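Local atomic coordinates of extracellular ligand-binding receptor (Rhodopseudomonas palustris, PDB entry 4F06), a protein that binds p-hydroxybenzoic acid and probably serves as the solute-binding component of an ABC transporter that takes up lignin-derived aromatic acids. Residues 10-15 with 49-53; 17-21 with 203-207; 234-240 with 351-355; 267-271 with 285-289. One frame throughout, in Å; residues are numbered along the deposited sequence.

Contact 1. Residues 10-15 with 49-53; sequences VIGTMS and YRDEV. With SO4 (sulfate ion), chain H.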
loop_
_atom_site.group_PDB
_atom_site.type_symbol
_atom_site.label_atom_id
_atom_site.label_comp_id
_atom_site.label_asym_id
_atom_site.label_seq_id
_atom_site.Cartn_x
_atom_site.Cartn_y
_atom_site.Cartn_z
ATOM N N VAL A 10 9.301 -13.366 4.962
ATOM C CA VAL A 10 8.383 -12.239 4.920
ATOM C C VAL A 10 8.696 -11.323 6.082
ATOM O O VAL A 10 8.613 -11.749 7.255
ATOM C CB VAL A 10 6.928 -12.731 5.036
ATOM C CG1 VAL A 10 5.982 -11.538 4.976
ATOM C CG2 VAL A 10 6.571 -13.727 3.916
ATOM N N ILE A 11 9.046 -10.081 5.783
ATOM C CA ILE A 11 9.306 -9.101 6.848
ATOM C C ILE A 11 8.091 -8.171 6.869
ATOM O O ILE A 11 7.690 -7.612 5.847
ATOM C CB ILE A 11 10.601 -8.307 6.536
ATOM C CG1 ILE A 11 11.828 -9.255 6.561
ATOM C CG2 ILE A 11 10.745 -7.123 7.538
ATOM C CD1 ILE A 11 13.064 -8.628 5.959
ATOM N N GLY A 12 7.489 -7.996 8.044
ATOM C CA GLY A 12 6.321 -7.101 8.146
ATOM C C GLY A 12 6.129 -6.669 9.552
ATOM O O GLY A 12 6.835 -7.144 10.448
ATOM N N THR A 13 5.180 -5.769 9.758
ATOM C CA THR A 13 4.910 -5.260 11.101
ATOM C C THR A 13 3.996 -6.258 11.801
ATOM O O THR A 13 2.773 -6.179 11.719
ATOM C CB THR A 13 4.310 -3.836 11.021
ATOM O OG1 THR A 13 3.214 -3.848 10.094
ATOM C CG2 THR A 13 5.339 -2.846 10.545
HETATM N N MSE A 14 4.613 -7.245 12.456
HETATM C CA MSE A 14 3.875 -8.375 13.035
HETATM C C MSE A 14 3.379 -8.105 14.439
HETATM O O MSE A 14 2.532 -8.838 14.947
HETATM C CB MSE A 14 4.717 -9.648 13.059
HETATM C CG MSE A 14 5.356 -10.033 11.711
HETATM SE SE MSE A 14 4.194 -10.093 10.134
HETATM C CE MSE A 14 3.151 -11.511 10.640
ATOM N N SER A 15 3.965 -7.119 15.113
ATOM C CA SER A 15 3.592 -6.718 16.475
ATOM C C SER A 15 3.637 -5.207 16.523
ATOM O O SER A 15 4.118 -4.573 15.578
ATOM C CB SER A 15 4.546 -7.289 17.512
ATOM O OG SER A 15 5.817 -6.622 17.447
ATOM N N TYR A 49 8.068 -15.700 8.885
ATOM C CA TYR A 49 7.752 -14.293 9.165
ATOM C C TYR A 49 8.724 -13.692 10.164
ATOM O O TYR A 49 9.053 -14.314 11.186
ATOM C CB TYR A 49 6.294 -14.166 9.699
ATOM C CG TYR A 49 5.290 -14.638 8.675
ATOM C CD1 TYR A 49 4.939 -15.985 8.577
ATOM C CD2 TYR A 49 4.726 -13.729 7.778
ATOM C CE1 TYR A 49 4.033 -16.399 7.605
ATOM C CE2 TYR A 49 3.825 -14.149 6.813
ATOM C CZ TYR A 49 3.496 -15.472 6.727
ATOM O OH TYR A 49 2.596 -15.890 5.761
ATOM N N ARG A 50 9.127 -12.452 9.922
ATOM C CA ARG A 50 9.984 -11.727 10.849
ATOM C C ARG A 50 9.403 -10.326 11.031
ATOM O O ARG A 50 8.734 -9.777 10.133
ATOM C CB ARG A 50 11.410 -11.632 10.273
ATOM C CG ARG A 50 12.141 -12.963 10.132
ATOM C CD ARG A 50 12.382 -13.605 11.500
ATOM N NE ARG A 50 13.095 -14.894 11.401
ATOM C CZ ARG A 50 12.523 -16.086 11.472
ATOM N NH1 ARG A 50 11.202 -16.186 11.631
ATOM N NH2 ARG A 50 13.285 -17.183 11.392
ATOM N N ASP A 51 9.685 -9.718 12.186
ATOM C CA ASP A 51 8.963 -8.517 12.612
ATOM C C ASP A 51 9.785 -7.232 12.426
ATOM O O ASP A 51 10.748 -6.946 13.139
ATOM C CB ASP A 51 8.564 -8.731 14.077
ATOM C CG ASP A 51 7.634 -7.692 14.614
ATOM O OD1 ASP A 51 7.144 -6.783 13.875
ATOM O OD2 ASP A 51 7.368 -7.817 15.831
ATOM N N GLU A 52 9.324 -6.457 11.463
ATOM C CA GLU A 52 9.865 -5.190 11.130
ATOM C C GLU A 52 9.654 -4.102 12.206
ATOM O O GLU A 52 10.501 -3.175 12.346
ATOM C CB GLU A 52 9.080 -4.855 9.846
ATOM C CG GLU A 52 9.277 -3.524 9.278
ATOM C CD GLU A 52 8.543 -3.302 7.951
ATOM O OE1 GLU A 52 7.859 -4.236 7.408
ATOM O OE2 GLU A 52 8.654 -2.186 7.496
ATOM N N VAL A 53 8.524 -4.186 12.899
ATOM C CA VAL A 53 8.124 -3.272 14.021
ATOM C C VAL A 53 7.847 -1.785 13.643
ATOM O O VAL A 53 6.741 -1.284 13.865
ATOM C CB VAL A 53 9.094 -3.345 15.235
ATOM C CG1 VAL A 53 8.531 -2.505 16.398
ATOM C CG2 VAL A 53 9.287 -4.781 15.687
HETATM S S SO4 H . 10.424 -19.835 12.151
HETATM O O1 SO4 H . 10.239 -20.497 13.470
HETATM O O2 SO4 H . 11.880 -19.595 11.929
HETATM O O3 SO4 H . 9.915 -20.734 11.076
HETATM O O4 SO4 H . 9.671 -18.547 12.094
HETATM O O HOH W 1 4.193 -2.081 14.574
#
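Val-10 to Gly-12 and Tyr-49 to Asp-51 run as adjacent parallel strands, the strands of a beta-alpha-beta unit whose helix, 19-36, lies between them in the chain. The register rests on three bonds. Arg-50 donates its N to Val-10 O (2.8 Å) and accepts Gly-12 N on its O (3.0 Å), bridging the two residues that flank Ile-11; Glu-52 N reaches Gly-12 O (2.8 Å). Past the strand ends the Asp-51 carboxylate takes over, its CG anti to the backbone N (chi1 -171°). Met-14 N meets Asp-51 OD1 at 2.9 Å from well above the carboxylate plane, while Ser-15 OG donates to the syn lone pair of Asp-51 OD2 at 2.5 Å. With an alanine in place of Asp-51, the Met-14 amide and the Ser-15 hydroxyl would probably lose this acceptor, and the turn after strand 5-12 would be less firmly fixed. On one sheet face Val-10 lies alongside the Tyr-49 ring, Val-10 CB to Tyr-49 CD2 3.7 Å. The selenomethionine methyl of Met-14 approaches that ring obliquely, and Lys-26 adds a cation-pi contact. Glu-52, extended beyond CG, crosses Ile-11 at about a right angle, CG2 of Ile-11 touching Glu-52 CB at 3.6 Å. Its carboxylate accepts bonds from Asn-84 and from the backbone N of Tyr-80 and Phe-81, a second-shell position that holds two pocket residues. Arg-50, salt-bridged through NE to Glu-66, offers two further N-H groups to a sulfate, probably from the crystallisation liquor: NH1 to O4, and NH2 to O2 at 2.8 Å, both at 165°.

Contact 2. Residues 17-21 with 203-207; sequences PYALF and PAGPP. With PHB (p-hydroxybenzoic acid), chain B.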
loop_
_atom_site.group_PDB
_atom_site.type_symbol
_atom_site.label_atom_id
_atom_site.label_comp_id
_atom_site.label_asym_id
_atom_site.label_seq_id
_atom_site.Cartn_x
_atom_site.Cartn_y
_atom_site.Cartn_z
ATOM N N PRO A 17 2.254 -1.126 17.074
ATOM C CA PRO A 17 1.151 -0.270 16.663
ATOM C C PRO A 17 0.625 -0.613 15.267
ATOM O O PRO A 17 -0.550 -0.324 14.968
ATOM C CB PRO A 17 1.743 1.129 16.749
ATOM C CG PRO A 17 2.975 1.008 17.614
ATOM C CD PRO A 17 3.421 -0.387 17.591
ATOM N N TYR A 18 1.498 -1.139 14.397
ATOM C CA TYR A 18 1.131 -1.459 13.005
ATOM C C TYR A 18 0.908 -2.957 12.817
ATOM O O TYR A 18 0.883 -3.437 11.664
ATOM C CB TYR A 18 2.258 -0.956 12.063
ATOM C CG TYR A 18 2.423 0.545 12.158
ATOM C CD1 TYR A 18 1.662 1.415 11.357
ATOM C CD2 TYR A 18 3.376 1.116 13.029
ATOM C CE1 TYR A 18 1.824 2.807 11.444
ATOM C CE2 TYR A 18 3.535 2.486 13.141
ATOM C CZ TYR A 18 2.758 3.334 12.342
ATOM O OH TYR A 18 2.874 4.711 12.377
ATOM N N ALA A 19 0.658 -3.697 13.898
ATOM C CA ALA A 19 0.564 -5.156 13.843
ATOM C C ALA A 19 -0.484 -5.644 12.864
ATOM O O ALA A 19 -0.298 -6.697 12.248
ATOM C CB ALA A 19 0.248 -5.711 15.219
ATOM N N LEU A 20 -1.593 -4.925 12.705
ATOM C CA LEU A 20 -2.614 -5.449 11.802
ATOM C C LEU A 20 -2.111 -5.570 10.388
ATOM O O LEU A 20 -2.510 -6.449 9.642
ATOM C CB LEU A 20 -3.857 -4.536 11.841
ATOM C CG LEU A 20 -5.092 -5.118 11.100
ATOM C CD1 LEU A 20 -5.450 -6.560 11.534
ATOM C CD2 LEU A 20 -6.278 -4.235 11.434
ATOM N N PHE A 21 -1.220 -4.660 9.980
ATOM C CA PHE A 21 -0.737 -4.657 8.595
ATOM C C PHE A 21 0.167 -5.834 8.286
ATOM O O PHE A 21 0.141 -6.354 7.140
ATOM C CB PHE A 21 -0.104 -3.321 8.240
ATOM C CG PHE A 21 -1.108 -2.225 8.402
ATOM C CD1 PHE A 21 -2.093 -2.043 7.422
ATOM C CD2 PHE A 21 -1.156 -1.454 9.583
ATOM C CE1 PHE A 21 -3.093 -1.091 7.618
ATOM C CE2 PHE A 21 -2.175 -0.500 9.763
ATOM C CZ PHE A 21 -3.137 -0.335 8.779
ATOM N N PRO A 203 1.148 7.157 7.007
ATOM C CA PRO A 203 1.119 5.683 6.900
ATOM C C PRO A 203 -0.070 5.154 7.697
ATOM O O PRO A 203 -0.380 5.621 8.823
ATOM C CB PRO A 203 2.449 5.250 7.548
ATOM C CG PRO A 203 2.834 6.421 8.427
ATOM C CD PRO A 203 2.351 7.666 7.686
ATOM N N ALA A 204 -0.760 4.176 7.110
ATOM C CA ALA A 204 -1.952 3.618 7.774
ATOM C C ALA A 204 -1.572 3.047 9.124
ATOM O O ALA A 204 -0.576 2.349 9.295
ATOM C CB ALA A 204 -2.545 2.564 6.893
ATOM N N GLY A 205 -2.369 3.386 10.138
ATOM C CA GLY A 205 -2.095 3.029 11.530
ATOM C C GLY A 205 -2.468 4.173 12.432
ATOM O O GLY A 205 -3.284 5.030 12.062
ATOM N N PRO A 206 -1.850 4.231 13.620
ATOM C CA PRO A 206 -2.209 5.309 14.561
ATOM C C PRO A 206 -2.132 6.735 13.982
ATOM O O PRO A 206 -3.010 7.564 14.287
ATOM C CB PRO A 206 -1.209 5.123 15.704
ATOM C CG PRO A 206 -1.025 3.617 15.716
ATOM C CD PRO A 206 -0.962 3.225 14.250
ATOM N N PRO A 207 -1.157 7.040 13.087
ATOM C CA PRO A 207 -1.113 8.429 12.603
ATOM C C PRO A 207 -2.372 8.812 11.821
ATOM O O PRO A 207 -2.889 9.934 11.977
ATOM C CB PRO A 207 0.107 8.432 11.662
ATOM C CG PRO A 207 1.005 7.372 12.285
ATOM C CD PRO A 207 0.029 6.272 12.635
HETATM C "C1'" PHB B . 5.630 3.451 3.247
HETATM O "O1'" PHB B . 6.022 3.395 2.073
HETATM O "O2'" PHB B . 6.422 3.661 4.229
HETATM C C1 PHB B . 4.160 3.325 3.500
HETATM C C2 PHB B . 3.236 3.663 2.493
HETATM C C3 PHB B . 1.886 3.597 2.739
HETATM C C4 PHB B . 1.419 3.236 3.985
HETATM C C5 PHB B . 2.309 2.910 4.988
HETATM C C6 PHB B . 3.680 2.963 4.768
HETATM O O4 PHB B . 0.107 3.205 4.289
#
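The backbones of Tyr-18 and Gly-205 come within 5.7 Å, CA to CA, with Gly-205 at the N-cap position of helix 206-217. A beta carbon on Gly-205 would stand 2.5 Å from Tyr-18 CE1, a clash, and would also jam against the carbonyl O of Ala-204; the tyrosine ring occupies the space that the glycine leaves. Tyr-18 puts CG anti to the carbonyl carbon (chi1 -62°), which sets its ring against Gly-205 and the prolines. Pro-206 CD lies over one face in a CH-pi contact, 4.3 Å from the ring centroid, while Ala-204 O sits at the edge in the ring plane, 3.2 Å from Tyr-18 CD1. Tyr-18 OH abuts Pro-207 CG at 3.3 Å. Phe-21 meets the same loop obliquely, CZ to Ala-204 CB 3.5 Å. The loop also touches the ligand: Ala-204 N points almost straight at O4 of p-hydroxybenzoic acid (3.1 Å, 176°), and Pro-203 CB lies against its ring. Phe-81 meets the Tyr-18 ring edge-to-face. Helix 19-36 belongs to the lobe of strands 5-12 and 43-51, helix 206-217 to that of strand 197-201; the contact spans the ligand cleft, consistent with a closed form, and Met-283 of helix 283-301 packs on both Phe-21 and Ala-204.

Contact 3. Residues 234-240 with 351-355; sequences VTEPDLP and KLINR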
loop_
_atom_site.group_PDB
_atom_site.type_symbol
_atom_site.label_atom_id
_atom_site.label_comp_id
_atom_site.label_asym_id
_atom_site.label_seq_id
_atom_site.Cartn_x
_atom_site.Cartn_y
_atom_site.Cartn_z
ATOM N N VAL A 234 -7.825 5.884 5.367
ATOM C CA VAL A 234 -9.161 5.401 5.697
ATOM C C VAL A 234 -9.250 3.891 5.531
ATOM O O VAL A 234 -10.243 3.348 5.090
ATOM C CB VAL A 234 -10.256 6.124 4.912
ATOM C CG1 VAL A 234 -10.422 7.558 5.413
ATOM C CG2 VAL A 234 -9.956 6.103 3.419
ATOM N N THR A 235 -8.229 3.175 5.969
ATOM C CA THR A 235 -8.269 1.718 5.888
ATOM C C THR A 235 -9.459 1.150 6.637
ATOM O O THR A 235 -9.874 1.643 7.695
ATOM C CB THR A 235 -6.977 1.026 6.294
ATOM O OG1 THR A 235 -6.684 1.302 7.652
ATOM C CG2 THR A 235 -5.818 1.478 5.394
ATOM N N GLU A 236 -10.039 0.080 6.072
ATOM C CA GLU A 236 -11.322 -0.420 6.530
ATOM C C GLU A 236 -11.374 -0.713 8.026
ATOM O O GLU A 236 -12.388 -0.403 8.659
ATOM C CB GLU A 236 -11.786 -1.600 5.661
ATOM C CG GLU A 236 -12.297 -1.152 4.293
ATOM C CD GLU A 236 -11.200 -1.014 3.247
ATOM O OE1 GLU A 236 -9.953 -1.116 3.554
ATOM O OE2 GLU A 236 -11.579 -0.789 2.088
ATOM N N PRO A 237 -10.334 -1.372 8.599
ATOM C CA PRO A 237 -10.478 -1.689 10.039
ATOM C C PRO A 237 -10.543 -0.483 10.946
ATOM O O PRO A 237 -11.014 -0.609 12.078
ATOM C CB PRO A 237 -9.238 -2.536 10.334
ATOM C CG PRO A 237 -8.939 -3.151 8.969
ATOM C CD PRO A 237 -9.176 -2.035 7.994
ATOM N N ASP A 238 -10.141 0.688 10.464
ATOM C CA ASP A 238 -10.291 1.907 11.287
ATOM C C ASP A 238 -11.573 2.648 11.021
ATOM O O ASP A 238 -11.890 3.559 11.777
ATOM C CB ASP A 238 -9.076 2.813 11.188
ATOM C CG ASP A 238 -8.044 2.540 12.290
ATOM O OD1 ASP A 238 -8.387 1.978 13.368
ATOM O OD2 ASP A 238 -6.884 2.947 12.118
ATOM N N LEU A 239 -12.348 2.267 10.003
ATOM C CA LEU A 239 -13.606 3.004 9.736
ATOM C C LEU A 239 -14.526 2.983 10.977
ATOM O O LEU A 239 -15.060 4.026 11.329
ATOM C CB LEU A 239 -14.306 2.502 8.471
ATOM C CG LEU A 239 -13.537 2.838 7.169
ATOM C CD1 LEU A 239 -14.331 2.273 5.996
ATOM C CD2 LEU A 239 -13.317 4.337 6.983
ATOM N N PRO A 240 -14.693 1.835 11.667
ATOM C CA PRO A 240 -15.571 1.868 12.855
ATOM C C PRO A 240 -15.006 2.701 13.990
ATOM O O PRO A 240 -15.763 3.132 14.886
ATOM C CB PRO A 240 -15.634 0.401 13.301
ATOM C CG PRO A 240 -15.277 -0.400 12.105
ATOM C CD PRO A 240 -14.318 0.459 11.296
ATOM N N LYS A 351 -22.795 -1.222 7.726
ATOM C CA LYS A 351 -21.340 -1.261 7.829
ATOM C C LYS A 351 -20.716 -0.024 7.151
ATOM O O LYS A 351 -21.138 0.345 6.050
ATOM C CB LYS A 351 -20.829 -2.536 7.128
ATOM C CG LYS A 351 -19.341 -2.712 7.132
ATOM C CD LYS A 351 -18.949 -4.033 6.482
ATOM C CE LYS A 351 -17.437 -4.223 6.552
ATOM N NZ LYS A 351 -16.929 -5.616 6.374
ATOM N N LEU A 352 -19.707 0.584 7.772
ATOM C CA LEU A 352 -18.901 1.609 7.097
ATOM C C LEU A 352 -17.911 0.981 6.136
ATOM O O LEU A 352 -17.194 0.051 6.502
ATOM C CB LEU A 352 -18.170 2.479 8.138
ATOM C CG LEU A 352 -19.132 3.248 9.038
ATOM C CD1 LEU A 352 -18.422 3.814 10.264
ATOM C CD2 LEU A 352 -19.735 4.400 8.252
ATOM N N ILE A 353 -17.922 1.468 4.892
ATOM C CA ILE A 353 -17.089 0.969 3.826
ATOM C C ILE A 353 -16.496 2.136 3.039
ATOM O O ILE A 353 -16.965 3.279 3.119
ATOM C CB ILE A 353 -17.881 0.063 2.841
ATOM C CG1 ILE A 353 -18.905 0.868 2.004
ATOM C CG2 ILE A 353 -18.526 -1.127 3.566
ATOM C CD1 ILE A 353 -19.436 0.085 0.821
ATOM N N ASN A 354 -15.459 1.854 2.239
ATOM C CA ASN A 354 -15.026 2.807 1.198
ATOM C C ASN A 354 -15.732 2.395 -0.080
ATOM O O ASN A 354 -15.319 1.416 -0.732
ATOM C CB ASN A 354 -13.493 2.754 1.040
ATOM C CG ASN A 354 -12.788 3.308 2.269
ATOM O OD1 ASN A 354 -11.962 2.612 2.913
ATOM N ND2 ASN A 354 -13.087 4.512 2.616
ATOM N N ARG A 355 -16.813 3.101 -0.435
ATOM C CA ARG A 355 -17.564 2.728 -1.625
ATOM C C ARG A 355 -16.838 3.276 -2.852
ATOM O O ARG A 355 -16.612 4.487 -2.935
ATOM C CB ARG A 355 -18.949 3.360 -1.561
ATOM C CG ARG A 355 -19.853 3.010 -2.774
ATOM C CD ARG A 355 -20.510 1.654 -2.492
ATOM N NE ARG A 355 -21.456 1.202 -3.486
ATOM C CZ ARG A 355 -22.745 1.528 -3.549
ATOM N NH1 ARG A 355 -23.483 1.012 -4.546
ATOM N NH2 ARG A 355 -23.302 2.345 -2.641
HETATM O O HOH W 2 -14.386 -0.898 1.606
#
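Leu-239 and Leu-352 face each other in a reciprocal arrangement, CB to CB 3.9 Å, and each brings its CD1 to the opposing backbone. Leu-352 CD1 lies 3.5 Å from Leu-239 O, and Leu-239 CD1 lies 3.7 Å from Leu-352 O. Both put CG anti to the carbonyl carbon, which directs the branches across the interface. Two residues along the strand, the Asn-354 side chain projects between Val-234 and Glu-236. As modelled, Asn-354 OD1 stands 2.9 Å from Val-234 O, though the orientation of the amide is uncertain. The methyl CG2 of Val-234 meets the amide obliquely. Glu-236 is bent at chi2 (86°), bringing its carboxylate beside Asn-354 with the planes of the two groups 74° apart. A water links this carboxylate to the strand backbone: it donates to Glu-236 OE2 (2.9 Å) and accepts Asn-354 N (3.0 Å), and the same OE2 also receives Val-257 N. An alanine in place of Asn-354 would remove the amide and would probably open a gap where it packs against Val-234 CG2 and beside the Glu-236 carboxylate. Within 234-240, Leu-239 N donates to Glu-236 O at 3.0 Å where the 3-10 segment 236-238 leads into helix 239-242. Strand 351-363 pairs antiparallel with strand 336-348, which in turn borders strand 250-253. The arrangement is a beta hairpin of the larger mixed sheet, packed by one strand against the loop, 3-10 turn and start of helix 239-242 that follow strand 226-230 of the alpha/beta core.

Contact 4. Residues 267-271 with 285-289; sequences FLALL and SVAAY. With SO4 (sulfate ion), chain D.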
loop_
_atom_site.group_PDB
_atom_site.type_symbol
_atom_site.label_atom_id
_atom_site.label_comp_id
_atom_site.label_asym_id
_atom_site.label_seq_id
_atom_site.Cartn_x
_atom_site.Cartn_y
_atom_site.Cartn_z
ATOM N N PHE A 267 -11.790 -13.987 -2.934
ATOM C CA PHE A 267 -10.667 -13.667 -2.042
ATOM C C PHE A 267 -11.162 -13.476 -0.623
ATOM O O PHE A 267 -10.531 -13.996 0.301
ATOM C CB PHE A 267 -10.046 -12.357 -2.558
ATOM C CG PHE A 267 -8.951 -11.754 -1.688
ATOM C CD1 PHE A 267 -7.795 -12.493 -1.343
ATOM C CD2 PHE A 267 -9.061 -10.429 -1.256
ATOM C CE1 PHE A 267 -6.789 -11.927 -0.581
ATOM C CE2 PHE A 267 -8.042 -9.857 -0.516
ATOM C CZ PHE A 267 -6.926 -10.599 -0.150
ATOM N N LEU A 268 -12.277 -12.757 -0.412
ATOM C CA LEU A 268 -12.782 -12.578 0.947
ATOM C C LEU A 268 -13.181 -13.925 1.547
ATOM O O LEU A 268 -12.930 -14.187 2.738
ATOM C CB LEU A 268 -13.962 -11.609 0.908
ATOM C CG LEU A 268 -13.594 -10.162 0.503
ATOM C CD1 LEU A 268 -14.831 -9.285 0.505
ATOM C CD2 LEU A 268 -12.482 -9.527 1.349
ATOM N N ALA A 269 -13.798 -14.801 0.755
ATOM C CA ALA A 269 -14.133 -16.136 1.256
ATOM C C ALA A 269 -12.873 -16.907 1.655
ATOM O O ALA A 269 -12.855 -17.617 2.671
ATOM C CB ALA A 269 -14.934 -16.887 0.193
ATOM N N LEU A 270 -11.817 -16.791 0.845
ATOM C CA LEU A 270 -10.554 -17.487 1.138
ATOM C C LEU A 270 -9.912 -16.903 2.387
ATOM O O LEU A 270 -9.321 -17.644 3.174
ATOM C CB LEU A 270 -9.600 -17.399 -0.050
ATOM C CG LEU A 270 -10.033 -18.241 -1.259
ATOM C CD1 LEU A 270 -9.277 -17.810 -2.528
ATOM C CD2 LEU A 270 -9.825 -19.740 -0.978
ATOM N N LEU A 271 -9.977 -15.569 2.574
ATOM C CA LEU A 271 -9.459 -14.981 3.818
ATOM C C LEU A 271 -10.165 -15.564 5.026
ATOM O O LEU A 271 -9.536 -15.922 6.018
ATOM C CB LEU A 271 -9.647 -13.457 3.771
ATOM C CG LEU A 271 -8.655 -12.747 2.875
ATOM C CD1 LEU A 271 -9.165 -11.336 2.555
ATOM C CD2 LEU A 271 -7.289 -12.655 3.540
ATOM N N SER A 285 -3.228 -7.302 2.666
ATOM C CA SER A 285 -3.610 -8.684 2.343
ATOM C C SER A 285 -3.653 -8.968 0.849
ATOM O O SER A 285 -3.218 -10.033 0.432
ATOM C CB SER A 285 -4.937 -9.093 3.023
ATOM O OG SER A 285 -6.019 -8.406 2.444
ATOM N N VAL A 286 -4.174 -8.013 0.059
ATOM C CA VAL A 286 -4.258 -8.271 -1.362
ATOM C C VAL A 286 -2.859 -8.196 -1.982
ATOM O O VAL A 286 -2.525 -8.952 -2.902
ATOM C CB VAL A 286 -5.293 -7.379 -2.059
ATOM C CG1 VAL A 286 -4.848 -5.923 -2.257
ATOM C CG2 VAL A 286 -5.648 -8.002 -3.442
ATOM N N ALA A 287 -2.020 -7.292 -1.469
ATOM C CA ALA A 287 -0.632 -7.219 -1.995
ATOM C C ALA A 287 0.083 -8.534 -1.680
ATOM O O ALA A 287 0.908 -8.978 -2.478
ATOM C CB ALA A 287 0.097 -6.048 -1.377
ATOM N N ALA A 288 -0.215 -9.125 -0.526
ATOM C CA ALA A 288 0.410 -10.412 -0.164
ATOM C C ALA A 288 -0.124 -11.575 -0.999
ATOM O O ALA A 288 0.655 -12.447 -1.397
ATOM C CB ALA A 288 0.253 -10.669 1.344
ATOM N N TYR A 289 -1.431 -11.573 -1.254
ATOM C CA TYR A 289 -2.036 -12.618 -2.080
ATOM C C TYR A 289 -1.414 -12.580 -3.490
ATOM O O TYR A 289 -0.993 -13.621 -4.025
ATOM C CB TYR A 289 -3.543 -12.347 -2.129
ATOM C CG TYR A 289 -4.379 -13.409 -2.830
ATOM C CD1 TYR A 289 -4.835 -14.555 -2.139
ATOM C CD2 TYR A 289 -4.700 -13.287 -4.178
ATOM C CE1 TYR A 289 -5.610 -15.516 -2.764
ATOM C CE2 TYR A 289 -5.482 -14.252 -4.809
ATOM C CZ TYR A 289 -5.914 -15.378 -4.116
ATOM O OH TYR A 289 -6.648 -16.377 -4.731
HETATM S S SO4 D . -7.103 -16.980 -8.470
HETATM O O1 SO4 D . -6.229 -16.838 -7.309
HETATM O O2 SO4 D . -7.096 -18.389 -8.864
HETATM O O3 SO4 D . -8.458 -16.536 -8.131
HETATM O O4 SO4 D . -6.566 -16.301 -9.675
#
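Phe-267 and Tyr-289 form the aromatic part of this contact, a T-shaped (edge-to-face) pair with centroids 5.0 Å apart and planes at 64°. The edge belongs to Phe-267: its CD1 stands 3.7 Å above the Tyr-289 plane, displaced toward the rim. With CG anti to the backbone N (chi1 174°), the phenylalanine ring is carried out from helix 267-271 into the space between the two helices. That reach matters, because the segment axes stay 12.0 Å apart and cross nearly at right angles, 94°, so that long side chains rather than close backbones make the join. Apolar contacts add to the pair. Phe-267 CZ rests 3.7 Å from Val-286 CA, and CE2 of the same ring lies 4.0 Å from Val-286 CB. Within its own helix Leu-271 covers one face of the Phe-267 ring with CD1, while Leu-270 crosses Tyr-289 at about a right angle, its CD1 3.7 Å from the tyrosine OH. Two polar groups take part. Ser-285 OG sits at the edge of the Phe-267 ring, 3.5 Å from CZ, and is bonded to Thr-282 O. Tyr-289 OH donates to sulfate O1 at 2.7 Å; this ion, probably from the crystallisation liquor, is also held by His-36 NE2. Helix 19-36 touches both partners: Leu-270 meets Ala-31 and Glu-35, Leu-271 meets Met-27, Ser-285 meets Asn-24, and Trp-32, part of a second p-hydroxybenzoic acid site, meets Tyr-289 edge-to-face, while the loop residue Tyr-255 packs on Phe-267 and Val-286.

From the N terminus, contact 1 closes the first loop, joining strand 5-12 to strand 43-51. Contact 2 opens inside that loop and closes much later, at 203-207, so the two cross; they touch through Thr-13 OG1 and Tyr-18 O, 2.8 Å apart and probably hydrogen-bonded. Contact 3 opens after contact 2 has closed and brings the late strand 351-363 back to residues 234-240; the shorter excursion of contact 4, between helices 262-273 and 283-301, falls wholly within its span. Contacts 2 and 3 meet where Leu-20 CD2 packs on Pro-237 CB at 3.6 Å. Helix 19-36 thus borders all four, tying the first lobe to the second sheet and to helix 283-301.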